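Local atomic coordinates of particle-associated glycoside hydrolase (Acinetobacter phage Fri1, PDB entry 6C72), a protein that probably degrades the capsular polysaccharide of Acinetobacter baumannii, as the tailspike with which the phage enters its host. Residues Asn376-Thr381 / Thr402-Asp407; Cys320-Leu325 / Cys353-Lys358; Gly396-Asn401 / Glu424-Gln429. One frame throughout, in Å; residues are numbered along the deposited sequence.

How the contacts relate
Going up the chain from the N terminus, contact 2 comes first: residues 320-325 pair with 353-358 after an excursion of 27 residues, part of it strand, closing one turn of the parallel beta-helix. Contact 1 opens only after that, at 376-381, and closes the later turn at 402-407. Contact 3 crosses it, since 396-401 lies inside the span of contact 1 while its partner 424-429 comes after it. Contacts 1 and 2 touch because strands 354-357 and 378-379 are neighbours, and contacts 1 and 3 touch through Asn401 and Gln429. Contact 2 thus joins strands 321-324 and 354-357, contact 1 joins 378-379 and 402-403, and contact 3 joins 396-399 and its following turn to 424-429.

Contact 1 (Asn376-Thr381 / Thr402-Asp407); sequences NCEFDT and TLWGKD. With ZN (zinc ion), chain K.
Glu378 and Trp404 meet beside a zinc ion. OE1 of Glu378 binds the metal at 2.1 Å and also accepts the indole N-H, with Trp404 NE1 2.8 Å from Glu378 OE1. The oxygen sits at the indole edge, close to the ring plane, while the carboxylate is turned 74° from that plane and takes the N-H on the anti side of OE1. The zinc and the indole thus grip a single carboxylate oxygen. Thr402 CG2 rests over the centre of one indole face.

A salt bridge lies further along. Lys406, extended beyond CG, crosses Asp380 so that its CD packs on the carboxylate and NZ pairs at 3.0 Å with Asp380 OD1, coming from above the carboxylate plane. The other oxygen, OD2, accepts from Gly357 N of the neighbouring strand 354-357.

Beneath these side chains two successive rungs of the parallel beta-helix are paired. Thr402 N bonds to Cys377 O at 3.0 Å, Phe379 N to Thr402 O at 2.9 Å, and Trp404 N to Phe379 O at 2.8 Å. Glu378 and Thr402 point to the outer face; Phe379 and Leu403 point the other way, side by side, with Phe379 CD2 4.0 Å from Leu403 CD1. Phe355 stacks on Phe379, and Phe428 packs on Leu403. Past the short strands the backbones remain joined, since Asp380 O accepts Asp407 N at 3.1 Å and, weakly, Lys406 N. A water accepting from Gly405 N lies near Thr381 O, and another links Thr381 OG1 to Asp407 OD2, whose salt bridge is to Lys358.

From a second subunit, Pro342 packs on Glu378 and Trp404, and its carbonyl oxygen takes a hydrogen bond from Thr402 OG1.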
loop_
_atom_site.group_PDB
_atom_site.type_symbol
_atom_site.label_atom_id
_atom_site.label_comp_id
_atom_site.label_asym_id
_atom_site.label_seq_id
_atom_site.Cartn_x
_atom_site.Cartn_y
_atom_site.Cartn_z
ATOM N N ASN A 376 -10.808 2.840 5.498
ATOM C CA ASN A 376 -11.054 4.281 5.400
ATOM C C ASN A 376 -12.136 4.597 4.370
ATOM O O ASN A 376 -12.038 5.563 3.610
ATOM C CB ASN A 376 -9.764 5.052 5.123
ATOM C CG ASN A 376 -9.008 5.391 6.402
ATOM O OD1 ASN A 376 -9.366 6.339 7.109
ATOM N ND2 ASN A 376 -7.969 4.614 6.714
ATOM N N CYS A 377 -13.172 3.768 4.348
ATOM C CA CYS A 377 -14.328 3.939 3.487
ATOM C C CYS A 377 -15.529 4.489 4.262
ATOM O O CYS A 377 -15.618 4.381 5.488
ATOM C CB CYS A 377 -14.699 2.607 2.834
ATOM S SG CYS A 377 -13.437 1.994 1.720
ATOM N N GLU A 378 -16.473 5.064 3.519
ATOM C CA GLU A 378 -17.713 5.582 4.078
ATOM C C GLU A 378 -18.900 4.816 3.512
ATOM O O GLU A 378 -18.924 4.481 2.325
ATOM C CB GLU A 378 -17.883 7.067 3.782
ATOM C CG GLU A 378 -16.795 7.965 4.332
ATOM C CD GLU A 378 -17.072 9.430 4.034
ATOM O OE1 GLU A 378 -18.232 9.859 4.212
ATOM O OE2 GLU A 378 -16.139 10.142 3.594
ATOM N N PHE A 379 -19.885 4.535 4.362
ATOM C CA PHE A 379 -21.068 3.778 3.966
ATOM C C PHE A 379 -22.321 4.544 4.379
ATOM O O PHE A 379 -22.487 4.862 5.563
ATOM C CB PHE A 379 -21.045 2.383 4.597
ATOM C CG PHE A 379 -19.933 1.511 4.091
ATOM C CD1 PHE A 379 -20.122 0.699 2.975
ATOM C CD2 PHE A 379 -18.699 1.502 4.718
ATOM C CE1 PHE A 379 -19.091 -0.115 2.483
ATOM C CE2 PHE A 379 -17.669 0.690 4.245
ATOM C CZ PHE A 379 -17.869 -0.116 3.114
ATOM N N ASP A 380 -23.185 4.867 3.405
ATOM C CA ASP A 380 -24.476 5.480 3.711
ATOM C C ASP A 380 -25.479 4.480 4.269
ATOM O O ASP A 380 -26.431 4.882 4.947
ATOM C CB ASP A 380 -25.082 6.141 2.465
ATOM C CG ASP A 380 -24.503 7.506 2.187
ATOM O OD1 ASP A 380 -23.615 7.946 2.941
ATOM O OD2 ASP A 380 -24.916 8.133 1.187
ATOM N N THR A 381 -25.306 3.197 3.969
ATOM C CA THR A 381 -26.241 2.168 4.397
ATOM C C THR A 381 -25.431 0.943 4.814
ATOM O O THR A 381 -24.270 1.099 5.208
ATOM C CB THR A 381 -27.249 1.872 3.265
ATOM O OG1 THR A 381 -28.238 0.934 3.699
ATOM C CG2 THR A 381 -26.552 1.358 2.000
ATOM N N THR A 402 -16.460 4.186 8.321
ATOM C CA THR A 402 -17.598 4.789 8.995
ATOM C C THR A 402 -18.874 4.243 8.370
ATOM O O THR A 402 -19.014 4.223 7.144
ATOM C CB THR A 402 -17.537 6.324 8.904
ATOM O OG1 THR A 402 -16.396 6.798 9.628
ATOM C CG2 THR A 402 -18.811 6.994 9.472
ATOM N N LEU A 403 -19.770 3.754 9.196
ATOM C CA LEU A 403 -21.118 3.419 8.758
ATOM C C LEU A 403 -22.019 4.568 9.210
ATOM O O LEU A 403 -22.313 4.715 10.396
ATOM C CB LEU A 403 -21.557 2.064 9.303
ATOM C CG LEU A 403 -21.087 0.862 8.461
ATOM C CD1 LEU A 403 -19.573 0.614 8.568
ATOM C CD2 LEU A 403 -21.854 -0.408 8.809
ATOM N N TRP A 404 -22.422 5.415 8.257
ATOM C CA TRP A 404 -23.201 6.595 8.612
ATOM C C TRP A 404 -24.622 6.237 9.022
ATOM O O TRP A 404 -25.245 6.986 9.781
ATOM C CB TRP A 404 -23.226 7.594 7.451
ATOM C CG TRP A 404 -21.904 8.267 7.159
ATOM C CD1 TRP A 404 -21.165 8.182 6.004
ATOM C CD2 TRP A 404 -21.177 9.144 8.035
ATOM N NE1 TRP A 404 -20.026 8.945 6.111
ATOM C CE2 TRP A 404 -20.008 9.546 7.345
ATOM C CE3 TRP A 404 -21.393 9.617 9.332
ATOM C CZ2 TRP A 404 -19.064 10.395 7.915
ATOM C CZ3 TRP A 404 -20.463 10.456 9.889
ATOM C CH2 TRP A 404 -19.308 10.839 9.185
ATOM N N GLY A 405 -25.153 5.116 8.528
ATOM C CA GLY A 405 -26.516 4.728 8.854
ATOM C C GLY A 405 -27.567 5.703 8.375
ATOM O O GLY A 405 -28.590 5.877 9.039
ATOM N N LYS A 406 -27.345 6.345 7.230
ATOM C CA LYS A 406 -28.332 7.277 6.705
ATOM C C LYS A 406 -29.584 6.543 6.244
ATOM O O LYS A 406 -30.702 7.036 6.432
ATOM C CB LYS A 406 -27.723 8.089 5.559
ATOM C CG LYS A 406 -26.506 8.917 5.988
ATOM C CD LYS A 406 -25.833 9.646 4.825
ATOM C CE LYS A 406 -24.502 10.268 5.264
ATOM N NZ LYS A 406 -23.644 10.710 4.110
ATOM N N ASP A 407 -29.422 5.357 5.661
ATOM C CA ASP A 407 -30.567 4.576 5.214
ATOM C C ASP A 407 -30.831 3.436 6.189
ATOM O O ASP A 407 -31.487 3.634 7.216
ATOM C CB ASP A 407 -30.336 4.033 3.805
ATOM C CG ASP A 407 -31.625 3.622 3.121
ATOM O OD1 ASP A 407 -32.712 3.861 3.689
ATOM O OD2 ASP A 407 -31.552 3.042 2.014
HETATM ZN ZN ZN K . -19.218 11.628 3.596
HETATM O O HOH W 1 -24.015 2.825 7.458
HETATM O O HOH W 2 -30.065 0.375 1.631
#

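Contact 2 (Cys320-Leu325 / Cys353-Lys358); sequences CVFNAL and CRFKGK
Phe322 and Phe355 are two steps of an aromatic stack inside the parallel beta-helix. Their rings form an offset stack, centroids 4.8 Å apart and planes 26° from parallel, with Phe322 CD2 above the rim of one Phe355 face, 3.6 Å from Phe355 CE2. Both have CG anti to the carbonyl carbon (chi1 -53° and -65°), which starts the two rings off in the same direction. Cys353 SG adds a sulfur-aromatic contact, oblique to the Phe322 ring and 4.0 Å from Phe322 CE2; it also accepts a weak hydrogen bond from Cys320 N.

On the opposite face the methyls of Val321 divide their contacts. CG2 meets the guanidinium obliquely, 3.5 Å from Arg354 NH2, and CG1 packs on the extended chain of Lys356. The bent Arg354 side chain lies with one guanidinium face toward Cys320 O, while its NH2 is hydrogen-bonded to Asn319.

The backbones hold a parallel register: Arg354 N bonds to Cys320 O at 2.9 Å, Phe322 N to Arg354 O at 2.8 Å, and Lys356 N to Phe322 O at 2.7 Å. Ala324 N to Lys356 O is weak. At Gly357 phi turns positive and the regular alternation of the strand breaks off, yet Lys358 N still reaches Ala324 O at 2.7 Å.

Strand 286-289 flanks the pair on one side, where Phe287 meets Phe322, and strand 378-379 flanks it on the other. Leu317 of strand 312-318 and Val334 of strand 333-336 pack against the aromatic face.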
loop_
_atom_site.group_PDB
_atom_site.type_symbol
_atom_site.label_atom_id
_atom_site.label_comp_id
_atom_site.label_asym_id
_atom_site.label_seq_id
_atom_site.Cartn_x
_atom_site.Cartn_y
_atom_site.Cartn_z
ATOM N N CYS A 320 -12.564 6.231 -4.667
ATOM C CA CYS A 320 -13.636 6.114 -5.641
ATOM C C CYS A 320 -14.977 6.295 -4.950
ATOM O O CYS A 320 -15.089 6.159 -3.730
ATOM C CB CYS A 320 -13.586 4.750 -6.352
ATOM S SG CYS A 320 -12.124 4.544 -7.406
ATOM N N VAL A 321 -15.993 6.627 -5.740
ATOM C CA VAL A 321 -17.360 6.784 -5.261
ATOM C C VAL A 321 -18.233 5.734 -5.936
ATOM O O VAL A 321 -18.198 5.584 -7.163
ATOM C CB VAL A 321 -17.912 8.197 -5.530
ATOM C CG1 VAL A 321 -19.405 8.263 -5.161
ATOM C CG2 VAL A 321 -17.111 9.253 -4.768
ATOM N N PHE A 322 -18.989 4.996 -5.136
ATOM C CA PHE A 322 -20.031 4.108 -5.608
ATOM C C PHE A 322 -21.350 4.681 -5.120
ATOM O O PHE A 322 -21.552 4.823 -3.912
ATOM C CB PHE A 322 -19.830 2.688 -5.089
ATOM C CG PHE A 322 -18.465 2.139 -5.364
ATOM C CD1 PHE A 322 -18.188 1.509 -6.575
ATOM C CD2 PHE A 322 -17.464 2.226 -4.405
ATOM C CE1 PHE A 322 -16.924 0.998 -6.837
ATOM C CE2 PHE A 322 -16.193 1.705 -4.653
ATOM C CZ PHE A 322 -15.921 1.092 -5.877
ATOM N N ASN A 323 -22.236 5.020 -6.047
ATOM C CA ASN A 323 -23.436 5.769 -5.705
ATOM C C ASN A 323 -24.615 5.243 -6.503
ATOM O O ASN A 323 -24.544 5.147 -7.729
ATOM C CB ASN A 323 -23.213 7.269 -5.970
ATOM C CG ASN A 323 -24.298 8.135 -5.387
ATOM O OD1 ASN A 323 -25.222 7.643 -4.745
ATOM N ND2 ASN A 323 -24.187 9.444 -5.597
ATOM N N ALA A 324 -25.705 4.929 -5.821
ATOM C CA ALA A 324 -26.870 4.402 -6.509
ATOM C C ALA A 324 -28.137 4.898 -5.828
ATOM O O ALA A 324 -28.188 5.037 -4.603
ATOM C CB ALA A 324 -26.858 2.866 -6.555
ATOM N N LEU A 325 -29.134 5.210 -6.638
ATOM C CA LEU A 325 -30.481 5.455 -6.156
ATOM C C LEU A 325 -31.328 4.228 -6.450
ATOM O O LEU A 325 -31.029 3.447 -7.361
ATOM C CB LEU A 325 -31.102 6.695 -6.808
ATOM C CG LEU A 325 -30.333 8.016 -6.652
ATOM C CD1 LEU A 325 -30.949 9.125 -7.531
ATOM C CD2 LEU A 325 -30.261 8.436 -5.198
ATOM N N CYS A 353 -12.748 4.908 -0.170
ATOM C CA CYS A 353 -13.906 4.973 -1.039
ATOM C C CYS A 353 -15.148 5.398 -0.269
ATOM O O CYS A 353 -15.225 5.276 0.956
ATOM C CB CYS A 353 -14.165 3.619 -1.710
ATOM S SG CYS A 353 -12.890 3.093 -2.891
ATOM N N ARG A 354 -16.153 5.849 -1.020
ATOM C CA ARG A 354 -17.418 6.292 -0.454
ATOM C C ARG A 354 -18.554 5.555 -1.144
ATOM O O ARG A 354 -18.637 5.534 -2.381
ATOM C CB ARG A 354 -17.577 7.800 -0.582
ATOM C CG ARG A 354 -16.677 8.491 0.406
ATOM C CD ARG A 354 -16.530 9.974 0.197
ATOM N NE ARG A 354 -16.035 10.352 -1.127
ATOM C CZ ARG A 354 -14.823 10.066 -1.597
ATOM N NH1 ARG A 354 -13.972 9.336 -0.869
ATOM N NH2 ARG A 354 -14.463 10.501 -2.804
ATOM N N PHE A 355 -19.373 4.888 -0.343
ATOM C CA PHE A 355 -20.560 4.192 -0.811
ATOM C C PHE A 355 -21.750 5.069 -0.439
ATOM O O PHE A 355 -22.066 5.240 0.749
ATOM C CB PHE A 355 -20.645 2.798 -0.194
ATOM C CG PHE A 355 -19.526 1.876 -0.624
ATOM C CD1 PHE A 355 -18.250 2.008 -0.102
ATOM C CD2 PHE A 355 -19.757 0.859 -1.547
ATOM C CE1 PHE A 355 -17.229 1.149 -0.491
ATOM C CE2 PHE A 355 -18.738 0.004 -1.942
ATOM C CZ PHE A 355 -17.475 0.150 -1.412
ATOM N N LYS A 356 -22.387 5.651 -1.450
ATOM C CA LYS A 356 -23.421 6.649 -1.244
ATOM C C LYS A 356 -24.767 6.114 -1.705
ATOM O O LYS A 356 -24.851 5.211 -2.543
ATOM C CB LYS A 356 -23.093 7.936 -2.004
ATOM C CG LYS A 356 -21.867 8.666 -1.502
ATOM C CD LYS A 356 -21.564 9.870 -2.373
ATOM C CE LYS A 356 -20.334 10.607 -1.887
ATOM N NZ LYS A 356 -19.932 11.661 -2.840
ATOM N N GLY A 357 -25.825 6.704 -1.166
ATOM C CA GLY A 357 -27.161 6.307 -1.543
ATOM C C GLY A 357 -27.468 4.891 -1.130
ATOM O O GLY A 357 -27.460 4.574 0.067
ATOM N N LYS A 358 -27.718 4.014 -2.097
ATOM C CA LYS A 358 -28.002 2.624 -1.780
ATOM C C LYS A 358 -26.784 1.717 -1.896
ATOM O O LYS A 358 -26.884 0.533 -1.561
ATOM C CB LYS A 358 -29.104 2.103 -2.699
ATOM C CG LYS A 358 -30.405 2.843 -2.615
ATOM C CD LYS A 358 -31.118 2.518 -1.332
ATOM C CE LYS A 358 -32.462 3.215 -1.287
ATOM N NZ LYS A 358 -33.243 2.793 -0.093
#

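Contact 3 (Gly396-Asn401 / Glu424-Gln429); sequences GRFTNN and EGNRFQ. With ZN (zinc ion), chain I.
The side chains of Asn426 and Phe398 cross at about a right angle, with amide and ring planes 34° apart. Asn426 OD1 approaches the ring obliquely, 3.3 Å from Phe398 CD2, while Asn401 ND2 sits over the centre of one ring face. Phe411 packs edge-to-face with the same phenyl. Asn426 CB, in turn, lies above the rim of one Phe428 face.

Both ends of the Asn426 amide are bonded. Its ND2 donates to Phe398 O at 2.8 Å, with the acceptor in the amide plane, and its OD1 accepts from Asn401 N at 2.9 Å, with a weak further bond from Asn401 ND2. Phe398 O is shared: Glu424 N reaches it at 3.2 Å from the face of the carbonyl plane opposite ND2. CG of Asn426 stands beside its own backbone N (chi1 -60°), and the amides of Asn401 and Asn426 lie side by side, 23° from parallel.

This is an asparagine ladder of the kind found in the turns of parallel beta-helices such as pectate lyase. Asn400 and Gly425 turn the chain at positive phi, and an asparagine follows each. Asn401 OD1 accepts from Cys377 N one turn earlier, and Asn447 OD1 accepts from Asn426 N one turn later. On one side of the turn Asn400 N bonds to Glu424 O at 3.1 Å; beyond it Arg427 N takes Asn401 O at 2.7 Å.

At the outer end Glu424 chelates a zinc ion, with OE1 at 2.4 Å and OE2 at 2.3 Å from the metal. Two waters also bind the metal, and one of them accepts from Arg397 NH2. Thr399 OG1 bonds to Asp375, and Lys370 of a second subunit donates to Gly425 O.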
loop_
_atom_site.group_PDB
_atom_site.type_symbol
_atom_site.label_atom_id
_atom_site.label_comp_id
_atom_site.label_asym_id
_atom_site.label_seq_id
_atom_site.Cartn_x
_atom_site.Cartn_y
_atom_site.Cartn_z
ATOM N N GLY A 396 -10.197 -11.187 6.535
ATOM C CA GLY A 396 -9.925 -9.856 6.058
ATOM C C GLY A 396 -9.861 -8.851 7.191
ATOM O O GLY A 396 -9.897 -9.200 8.371
ATOM N N ARG A 397 -9.775 -7.590 6.777
ATOM C CA ARG A 397 -9.611 -6.444 7.654
ATOM C C ARG A 397 -10.591 -5.371 7.206
ATOM O O ARG A 397 -10.564 -4.939 6.046
ATOM C CB ARG A 397 -8.174 -5.925 7.604
ATOM C CG ARG A 397 -7.159 -6.973 7.990
ATOM C CD ARG A 397 -5.743 -6.467 7.870
ATOM N NE ARG A 397 -5.514 -5.299 8.720
ATOM C CZ ARG A 397 -5.154 -5.356 10.005
ATOM N NH1 ARG A 397 -4.981 -6.533 10.610
ATOM N NH2 ARG A 397 -4.957 -4.229 10.689
ATOM N N PHE A 398 -11.493 -4.999 8.109
ATOM C CA PHE A 398 -12.477 -3.934 7.931
ATOM C C PHE A 398 -12.087 -2.835 8.920
ATOM O O PHE A 398 -12.505 -2.846 10.077
ATOM C CB PHE A 398 -13.875 -4.476 8.179
ATOM C CG PHE A 398 -14.976 -3.525 7.820
ATOM C CD1 PHE A 398 -15.504 -3.513 6.547
ATOM C CD2 PHE A 398 -15.526 -2.681 8.776
ATOM C CE1 PHE A 398 -16.544 -2.647 6.217
ATOM C CE2 PHE A 398 -16.564 -1.823 8.449
ATOM C CZ PHE A 398 -17.069 -1.801 7.161
ATOM N N THR A 399 -11.265 -1.894 8.463
ATOM C CA THR A 399 -10.584 -0.960 9.346
ATOM C C THR A 399 -10.903 0.490 9.002
ATOM O O THR A 399 -11.007 0.863 7.822
ATOM C CB THR A 399 -9.067 -1.168 9.290
ATOM O OG1 THR A 399 -8.647 -1.212 7.920
ATOM C CG2 THR A 399 -8.639 -2.461 10.016
ATOM N N ASN A 400 -11.076 1.301 10.050
ATOM C CA ASN A 400 -11.138 2.748 9.911
ATOM C C ASN A 400 -12.238 3.185 8.955
ATOM O O ASN A 400 -12.084 4.162 8.236
ATOM C CB ASN A 400 -9.795 3.313 9.460
ATOM C CG ASN A 400 -8.687 2.997 10.438
ATOM O OD1 ASN A 400 -7.683 2.372 10.077
ATOM N ND2 ASN A 400 -8.861 3.420 11.689
ATOM N N ASN A 401 -13.347 2.465 8.928
ATOM C CA ASN A 401 -14.481 2.833 8.102
ATOM C C ASN A 401 -15.550 3.472 8.971
ATOM O O ASN A 401 -15.570 3.308 10.197
ATOM C CB ASN A 401 -15.055 1.609 7.381
ATOM C CG ASN A 401 -13.998 0.852 6.607
ATOM O OD1 ASN A 401 -13.450 1.387 5.642
ATOM N ND2 ASN A 401 -13.681 -0.399 7.039
ATOM N N GLU A 424 -12.081 -3.267 13.194
ATOM C CA GLU A 424 -11.208 -2.482 14.053
ATOM C C GLU A 424 -11.140 -1.034 13.574
ATOM O O GLU A 424 -11.051 -0.779 12.371
ATOM C CB GLU A 424 -9.812 -3.101 14.068
ATOM C CG GLU A 424 -8.728 -2.244 14.678
ATOM C CD GLU A 424 -7.379 -2.953 14.669
ATOM O OE1 GLU A 424 -6.759 -3.026 13.582
ATOM O OE2 GLU A 424 -6.956 -3.454 15.742
ATOM N N GLY A 425 -11.139 -0.098 14.525
ATOM C CA GLY A 425 -10.955 1.303 14.221
ATOM C C GLY A 425 -12.108 1.986 13.519
ATOM O O GLY A 425 -11.921 3.090 13.002
ATOM N N ASN A 426 -13.285 1.363 13.465
ATOM C CA ASN A 426 -14.422 1.866 12.712
ATOM C C ASN A 426 -15.271 2.828 13.546
ATOM O O ASN A 426 -15.265 2.793 14.776
ATOM C CB ASN A 426 -15.277 0.704 12.211
ATOM C CG ASN A 426 -14.495 -0.235 11.298
ATOM O OD1 ASN A 426 -14.299 0.054 10.115
ATOM N ND2 ASN A 426 -14.013 -1.340 11.851
ATOM N N ARG A 427 -16.012 3.697 12.849
ATOM C CA ARG A 427 -17.007 4.562 13.471
ATOM C C ARG A 427 -18.393 4.061 13.095
ATOM O O ARG A 427 -18.789 4.116 11.928
ATOM C CB ARG A 427 -16.826 6.014 13.051
ATOM C CG ARG A 427 -15.573 6.612 13.591
ATOM C CD ARG A 427 -15.834 8.036 13.991
ATOM N NE ARG A 427 -16.388 8.776 12.873
ATOM C CZ ARG A 427 -16.336 10.094 12.777
ATOM N NH1 ARG A 427 -15.759 10.798 13.744
ATOM N NH2 ARG A 427 -16.850 10.702 11.717
ATOM N N PHE A 428 -19.135 3.606 14.092
ATOM C CA PHE A 428 -20.458 3.029 13.895
ATOM C C PHE A 428 -21.503 4.045 14.355
ATOM O O PHE A 428 -21.756 4.191 15.556
ATOM C CB PHE A 428 -20.586 1.704 14.646
ATOM C CG PHE A 428 -19.728 0.590 14.085
ATOM C CD1 PHE A 428 -19.928 0.121 12.794
ATOM C CD2 PHE A 428 -18.746 -0.010 14.859
ATOM C CE1 PHE A 428 -19.143 -0.918 12.283
ATOM C CE2 PHE A 428 -17.966 -1.044 14.360
ATOM C CZ PHE A 428 -18.162 -1.500 13.076
ATOM N N GLN A 429 -22.101 4.758 13.403
ATOM C CA GLN A 429 -23.163 5.704 13.723
ATOM C C GLN A 429 -24.492 4.977 13.625
ATOM O O GLN A 429 -24.936 4.636 12.521
ATOM C CB GLN A 429 -23.157 6.926 12.810
ATOM C CG GLN A 429 -24.173 7.966 13.262
ATOM C CD GLN A 429 -24.066 9.278 12.518
ATOM O OE1 GLN A 429 -23.668 10.298 13.085
ATOM N NE2 GLN A 429 -24.433 9.264 11.241
HETATM ZN ZN ZN I . -4.773 -3.322 14.950
HETATM O O HOH W 3 -4.458 -5.035 13.497
HETATM O O HOH W 4 -4.228 -3.906 17.286
#